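Long-range contacts in prefoldin beta subunit 2 (Thermococcus sp., PDB 3AEI), which probably serves as a subunit of the archaeal chaperone prefoldin, which captures unfolded proteins and hands them to the group II chaperonin: residues A[14-19]-A[82-87]; A[21-26]-A[75-80]. One frame throughout, in Å; residues are numbered along the deposited sequence. Where two conformers were deposited one is given.

Overall arrangement
From the N terminus the chain runs up helix 2-37, makes the antiparallel hairpin of strands 46-50 and 53-57, and returns along helix 59-93. Interaction 1 (14-19 with 82-87) closes the longer loop, 62 residues that include both strands; interaction 2 (21-26 with 75-80) closes a shorter loop of 48 residues wholly within it, so the two nest without crossing. Both join the same two helices, their centres about 10 Å apart along the coiled coil. The centre of interaction 2 lies about 3 Å from the centre of the chain, that of interaction 1 about 13 Å. They touch where CG2 of Ile16 packs on O of Leu80, at 3.6 Å.

Interaction 1. Residues A[14-19]-A[82-87]; sequences QQIRTL and KREKEI
The antiparallel coiled coil of a beta-type prefoldin subunit is joined here by Ile16 of helix 2-37, which projects into the layer formed by Arg83, Glu84 and Ile87 of helix 59-93. The local axes approach to 9.8 Å, and their directions differ by 155°, the evidence for two antiparallel helices side by side. Ile16 divides its branches among three partners. Its CD1 meets CD1 of Ile87 tip to tip at 3.4 Å, tighter than an ordinary methyl contact. The same CD1 lies over one flat face of the charged Arg83 guanidinium, displaced toward the rim and 3.8 Å from NH2, while that NH2 forms a salt bridge with Glu12 on the other helix. A chi1 of -67° sets CG1 of Ile16 anti to the carbonyl carbon; the other branch, CG2, is anti to the backbone N and packs 3.5 Å from CG of Glu84, the two side chains lying alongside and pointing opposite ways. The Glu84 carboxylate has a salt bridge from OE2 to Arg20 NE, an interhelical charge pairing beside the apolar contact. Arg17 crosses Glu84 at about a right angle, its CG 3.6 Å from OE1. Its NH1 is too far from that oxygen for a salt bridge, and a water in the guanidinium plane spans the gap, accepting from Arg17 NH1 at 2.7 Å and donating to Glu84 OE1 at 2.7 Å.

Interaction 2. Residues A[21-26]-A[75-80]; sequences QSLELK and REIEKL
Leu23 and Ile77 face one another across the antiparallel helix pair, their CA atoms the nearest in register at 6.9 Å. Leu23 meets Ile77 through the base of its side chain, CB lying 3.8 Å from Ile77 CG1, while its outer methyl goes to other partners. With chi1 at -60° CG is anti to the carbonyl carbon, and CD1 beyond it comes 3.6 Å from CB of Glu76, the leucine and glutamate crossing at about a right angle. The same methyl is 3.9 Å from CD1 of Leu80, one turn further along helix 59-93, so a single leucine branch spans two successive turns. Ile77 in turn crosses Glu24 obliquely: its CD1 packs 3.5 Å from CG of Glu24, and its CG2 lies 3.8 Å from OE2 of that residue. Glu24 therefore contributes its aliphatic stem to the interface, while OE1 forms a salt bridge with NH1 of Arg20 on its own helix. No hydrogen bond passes between the two segments; side-chain packing carries the contact. The local axes are 9.6 Å apart with directions 150° apart, an antiparallel pair locally about 30° off exact alignment. Within the fold, Leu80 continues onto Ile16 and Arg20 and Ile77 onto Met27, all on helix 2-37, whereas Leu23 rests on Tyr73 of helix 59-93, carrying the interhelical seam along both helices on either side of this contact.

Interaction 1. Residues A[14-19]-A[82-87]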
loop_
_atom_site.group_PDB
_atom_site.type_symbol
_atom_site.label_atom_id
_atom_site.label_comp_id
_atom_site.label_asym_id
_atom_site.label_seq_id
_atom_site.Cartn_x
_atom_site.Cartn_y
_atom_site.Cartn_z
ATOM N N GLN A 14 -13.559 -15.090 8.463
ATOM C CA GLN A 14 -12.521 -14.730 7.515
ATOM C C GLN A 14 -12.170 -13.249 7.623
ATOM O O GLN A 14 -11.001 -12.874 7.559
ATOM C CB GLN A 14 -12.965 -15.019 6.073
ATOM C CG GLN A 14 -11.975 -14.494 5.003
ATOM C CD GLN A 14 -12.284 -13.075 4.507
ATOM O OE1 GLN A 14 -11.462 -12.165 4.634
ATOM N NE2 GLN A 14 -13.470 -12.890 3.928
ATOM N N GLN A 15 -13.174 -12.401 7.828
ATOM C CA GLN A 15 -12.868 -10.987 7.879
ATOM C C GLN A 15 -12.078 -10.646 9.117
ATOM O O GLN A 15 -11.155 -9.817 9.052
ATOM C CB GLN A 15 -14.153 -10.169 7.762
ATOM C CG GLN A 15 -14.859 -10.418 6.432
ATOM C CD GLN A 15 -16.103 -9.566 6.255
ATOM O OE1 GLN A 15 -16.642 -9.040 7.225
ATOM N NE2 GLN A 15 -16.583 -9.457 5.015
ATOM N N ILE A 16 -12.415 -11.298 10.230
ATOM C CA ILE A 16 -11.689 -11.082 11.482
ATOM C C ILE A 16 -10.262 -11.603 11.355
ATOM O O ILE A 16 -9.316 -10.944 11.792
ATOM C CB ILE A 16 -12.336 -11.828 12.627
ATOM C CG1 ILE A 16 -13.703 -11.215 12.916
ATOM C CG2 ILE A 16 -11.468 -11.742 13.859
ATOM C CD1 ILE A 16 -14.542 -12.120 13.808
ATOM N N ARG A 17 -10.108 -12.794 10.778
ATOM C CA ARG A 17 -8.784 -13.373 10.606
ATOM C C ARG A 17 -7.909 -12.476 9.750
ATOM O O ARG A 17 -6.724 -12.319 10.033
ATOM C CB ARG A 17 -8.865 -14.769 9.931
ATOM C CG ARG A 17 -9.235 -15.913 10.862
ATOM C CD ARG A 17 -9.497 -17.185 10.069
ATOM N NE ARG A 17 -8.323 -17.596 9.304
ATOM C CZ ARG A 17 -7.327 -18.320 9.810
ATOM N NH1 ARG A 17 -7.368 -18.713 11.079
ATOM N NH2 ARG A 17 -6.292 -18.654 9.054
ATOM N N THR A 18 -8.480 -11.895 8.690
ATOM C CA THR A 18 -7.706 -11.037 7.785
ATOM C C THR A 18 -7.217 -9.808 8.529
ATOM O O THR A 18 -6.062 -9.429 8.394
ATOM C CB THR A 18 -8.545 -10.639 6.547
ATOM O OG1 THR A 18 -8.666 -11.799 5.726
ATOM C CG2 THR A 18 -7.904 -9.546 5.738
ATOM N N LEU A 19 -8.076 -9.210 9.351
ATOM C CA LEU A 19 -7.641 -8.025 10.128
ATOM C C LEU A 19 -6.556 -8.417 11.129
ATOM O O LEU A 19 -5.546 -7.725 11.295
ATOM C CB LEU A 19 -8.817 -7.452 10.927
ATOM C CG LEU A 19 -9.518 -6.159 10.519
ATOM C CD1 LEU A 19 -9.396 -5.901 9.055
ATOM C CD2 LEU A 19 -10.983 -6.254 10.955
ATOM N N LYS A 82 -10.161 -13.668 20.361
ATOM C CA LYS A 82 -11.228 -14.156 21.218
ATOM C C LYS A 82 -12.543 -14.213 20.410
ATOM O O LYS A 82 -13.342 -15.136 20.609
ATOM C CB LYS A 82 -11.304 -13.292 22.488
ATOM C CG LYS A 82 -12.676 -12.943 22.954
ATOM C CD LYS A 82 -13.209 -11.808 22.111
ATOM C CE LYS A 82 -12.623 -10.459 22.488
ATOM N NZ LYS A 82 -13.253 -9.391 21.665
ATOM N N ARG A 83 -12.755 -13.266 19.488
ATOM C CA ARG A 83 -13.954 -13.292 18.631
ATOM C C ARG A 83 -13.848 -14.498 17.682
ATOM O O ARG A 83 -14.855 -15.157 17.407
ATOM C CB ARG A 83 -14.105 -12.004 17.793
ATOM C CG ARG A 83 -14.716 -10.775 18.516
ATOM C CD ARG A 83 -14.843 -9.512 17.590
ATOM N NE ARG A 83 -15.817 -9.690 16.508
ATOM C CZ ARG A 83 -15.891 -8.940 15.408
ATOM N NH1 ARG A 83 -15.043 -7.937 15.222
ATOM N NH2 ARG A 83 -16.809 -9.205 14.480
ATOM N N GLU A 84 -12.645 -14.796 17.190
ATOM C CA GLU A 84 -12.466 -15.951 16.285
ATOM C C GLU A 84 -12.788 -17.228 17.058
ATOM O O GLU A 84 -13.326 -18.184 16.513
ATOM C CB GLU A 84 -11.021 -16.080 15.795
ATOM C CG GLU A 84 -10.525 -14.952 14.936
ATOM C CD GLU A 84 -9.046 -15.088 14.599
ATOM O OE1 GLU A 84 -8.584 -16.229 14.342
ATOM O OE2 GLU A 84 -8.337 -14.047 14.581
ATOM N N LYS A 85 -12.409 -17.232 18.333
ATOM C CA LYS A 85 -12.614 -18.370 19.217
ATOM C C LYS A 85 -14.102 -18.669 19.340
ATOM O O LYS A 85 -14.542 -19.812 19.152
ATOM C CB LYS A 85 -12.023 -18.037 20.591
ATOM C CG LYS A 85 -12.240 -19.077 21.684
ATOM C CD LYS A 85 -11.397 -20.323 21.469
ATOM C CE LYS A 85 -11.082 -21.016 22.801
ATOM N NZ LYS A 85 -12.299 -21.312 23.619
ATOM N N GLU A 86 -14.874 -17.632 19.625
ATOM C CA GLU A 86 -16.326 -17.772 19.773
ATOM C C GLU A 86 -16.969 -18.347 18.509
ATOM O O GLU A 86 -17.781 -19.285 18.572
ATOM C CB GLU A 86 -16.953 -16.415 20.073
ATOM C CG GLU A 86 -16.463 -15.806 21.375
ATOM C CD GLU A 86 -16.794 -14.326 21.507
ATOM O OE1 GLU A 86 -16.578 -13.774 22.607
ATOM O OE2 GLU A 86 -17.260 -13.711 20.519
ATOM N N ILE A 87 -16.618 -17.767 17.367
ATOM C CA ILE A 87 -17.168 -18.211 16.092
ATOM C C ILE A 87 -16.781 -19.662 15.798
ATOM O O ILE A 87 -17.635 -20.472 15.388
ATOM C CB ILE A 87 -16.702 -17.299 14.929
ATOM C CG1 ILE A 87 -17.236 -15.882 15.129
ATOM C CG2 ILE A 87 -17.179 -17.869 13.580
ATOM C CD1 ILE A 87 -16.563 -14.847 14.189
HETATM O O HOH W 1 -9.317 -18.451 12.953
#

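Interaction 2. Residues A[21-26]-A[75-80]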
loop_
_atom_site.group_PDB
_atom_site.type_symbol
_atom_site.label_atom_id
_atom_site.label_comp_id
_atom_site.label_asym_id
_atom_site.label_seq_id
_atom_site.Cartn_x
_atom_site.Cartn_y
_atom_site.Cartn_z
ATOM N N GLN A 21 -4.456 -10.954 11.047
ATOM C CA GLN A 21 -3.184 -11.324 10.416
ATOM C C GLN A 21 -2.392 -10.097 9.970
ATOM O O GLN A 21 -1.156 -10.116 9.940
ATOM C CB GLN A 21 -3.459 -12.230 9.225
ATOM C CG GLN A 21 -3.938 -13.593 9.688
ATOM C CD GLN A 21 -4.611 -14.394 8.592
ATOM O OE1 GLN A 21 -5.027 -13.847 7.559
ATOM N NE2 GLN A 21 -4.781 -15.688 8.830
ATOM N N SER A 22 -3.119 -9.044 9.597
ATOM C CA SER A 22 -2.440 -7.842 9.139
ATOM C C SER A 22 -1.735 -7.224 10.347
ATOM O O SER A 22 -0.605 -6.756 10.254
ATOM C CB SER A 22 -3.458 -6.861 8.543
ATOM O OG SER A 22 -2.833 -5.614 8.262
ATOM N N LEU A 23 -2.402 -7.240 11.493
ATOM C CA LEU A 23 -1.800 -6.672 12.696
ATOM C C LEU A 23 -0.622 -7.507 13.170
ATOM O O LEU A 23 0.405 -6.951 13.572
ATOM C CB LEU A 23 -2.847 -6.586 13.822
ATOM C CG LEU A 23 -4.061 -5.741 13.545
ATOM C CD1 LEU A 23 -4.969 -5.834 14.772
ATOM C CD2 LEU A 23 -3.652 -4.293 13.278
ATOM N N GLU A 24 -0.722 -8.844 13.119
ATOM C CA GLU A 24 0.402 -9.654 13.572
ATOM C C GLU A 24 1.630 -9.408 12.677
ATOM O O GLU A 24 2.775 -9.420 13.158
ATOM C CB GLU A 24 0.040 -11.147 13.555
ATOM C CG GLU A 24 -1.029 -11.474 14.534
ATOM C CD GLU A 24 -1.373 -12.951 14.595
ATOM O OE1 GLU A 24 -1.520 -13.556 13.512
ATOM O OE2 GLU A 24 -1.510 -13.488 15.728
ATOM N N LEU A 25 1.403 -9.198 11.371
ATOM C CA LEU A 25 2.533 -8.959 10.490
ATOM C C LEU A 25 3.295 -7.689 10.896
ATOM O O LEU A 25 4.524 -7.677 10.976
ATOM C CB LEU A 25 2.085 -8.846 9.005
ATOM C CG LEU A 25 3.190 -8.372 8.041
ATOM C CD1 LEU A 25 4.344 -9.376 7.957
ATOM C CD2 LEU A 25 2.563 -8.150 6.692
ATOM N N LYS A 26 2.545 -6.632 11.141
ATOM C CA LYS A 26 3.169 -5.369 11.497
ATOM C C LYS A 26 3.834 -5.540 12.841
ATOM O O LYS A 26 4.931 -5.049 13.060
ATOM C CB LYS A 26 2.129 -4.256 11.556
ATOM C CG LYS A 26 1.527 -3.883 10.213
ATOM C CD LYS A 26 0.519 -2.764 10.461
ATOM C CE LYS A 26 -0.271 -2.441 9.218
ATOM N NZ LYS A 26 -1.351 -3.438 8.988
ATOM N N ARG A 75 -3.049 -6.111 22.084
ATOM C CA ARG A 75 -4.400 -5.944 22.599
ATOM C C ARG A 75 -5.456 -6.160 21.514
ATOM O O ARG A 75 -6.446 -6.860 21.716
ATOM C CB ARG A 75 -4.548 -4.544 23.199
ATOM C CG ARG A 75 -5.901 -4.262 23.837
ATOM C CD ARG A 75 -5.886 -2.909 24.531
ATOM N NE ARG A 75 -4.805 -2.813 25.510
ATOM C CZ ARG A 75 -4.714 -3.566 26.601
ATOM N NH1 ARG A 75 -3.694 -3.408 27.429
ATOM N NH2 ARG A 75 -5.644 -4.472 26.869
ATOM N N GLU A 76 -5.249 -5.541 20.356
ATOM C CA GLU A 76 -6.199 -5.673 19.260
ATOM C C GLU A 76 -6.247 -7.124 18.773
ATOM O O GLU A 76 -7.333 -7.650 18.507
ATOM C CB GLU A 76 -5.821 -4.710 18.131
ATOM C CG GLU A 76 -6.047 -3.269 18.523
ATOM C CD GLU A 76 -5.485 -2.258 17.542
ATOM O OE1 GLU A 76 -4.555 -2.603 16.774
ATOM O OE2 GLU A 76 -5.973 -1.102 17.563
ATOM N N ILE A 77 -5.086 -7.767 18.712
ATOM C CA ILE A 77 -4.980 -9.156 18.271
ATOM C C ILE A 77 -5.667 -10.078 19.282
ATOM O O ILE A 77 -6.382 -11.006 18.900
ATOM C CB ILE A 77 -3.503 -9.572 18.105
ATOM C CG1 ILE A 77 -2.906 -8.844 16.873
ATOM C CG2 ILE A 77 -3.386 -11.110 18.045
ATOM C CD1 ILE A 77 -1.366 -8.795 16.824
ATOM N N GLU A 78 -5.453 -9.839 20.579
ATOM C CA GLU A 78 -6.102 -10.683 21.586
ATOM C C GLU A 78 -7.624 -10.578 21.492
ATOM O O GLU A 78 -8.337 -11.586 21.607
ATOM C CB GLU A 78 -5.659 -10.291 23.004
ATOM C CG GLU A 78 -4.323 -10.898 23.415
ATOM C CD GLU A 78 -3.774 -10.325 24.719
ATOM O OE1 GLU A 78 -2.639 -10.700 25.101
ATOM O OE2 GLU A 78 -4.474 -9.503 25.356
ATOM N N LYS A 79 -8.125 -9.368 21.263
ATOM C CA LYS A 79 -9.556 -9.185 21.150
ATOM C C LYS A 79 -10.111 -9.866 19.919
ATOM O O LYS A 79 -11.189 -10.449 19.962
ATOM C CB LYS A 79 -9.908 -7.708 21.120
ATOM C CG LYS A 79 -9.755 -7.058 22.513
ATOM C CD LYS A 79 -10.172 -5.596 22.500
ATOM C CE LYS A 79 -9.845 -4.915 23.827
ATOM N NZ LYS A 79 -10.096 -3.456 23.767
ATOM N N LEU A 80 -9.373 -9.801 18.815
ATOM C CA LEU A 80 -9.872 -10.439 17.600
ATOM C C LEU A 80 -9.798 -11.961 17.722
ATOM O O LEU A 80 -10.706 -12.662 17.262
ATOM C CB LEU A 80 -9.080 -9.950 16.367
ATOM C CG LEU A 80 -9.241 -8.485 15.968
ATOM C CD1 LEU A 80 -8.156 -8.111 15.001
ATOM C CD2 LEU A 80 -10.607 -8.217 15.395
#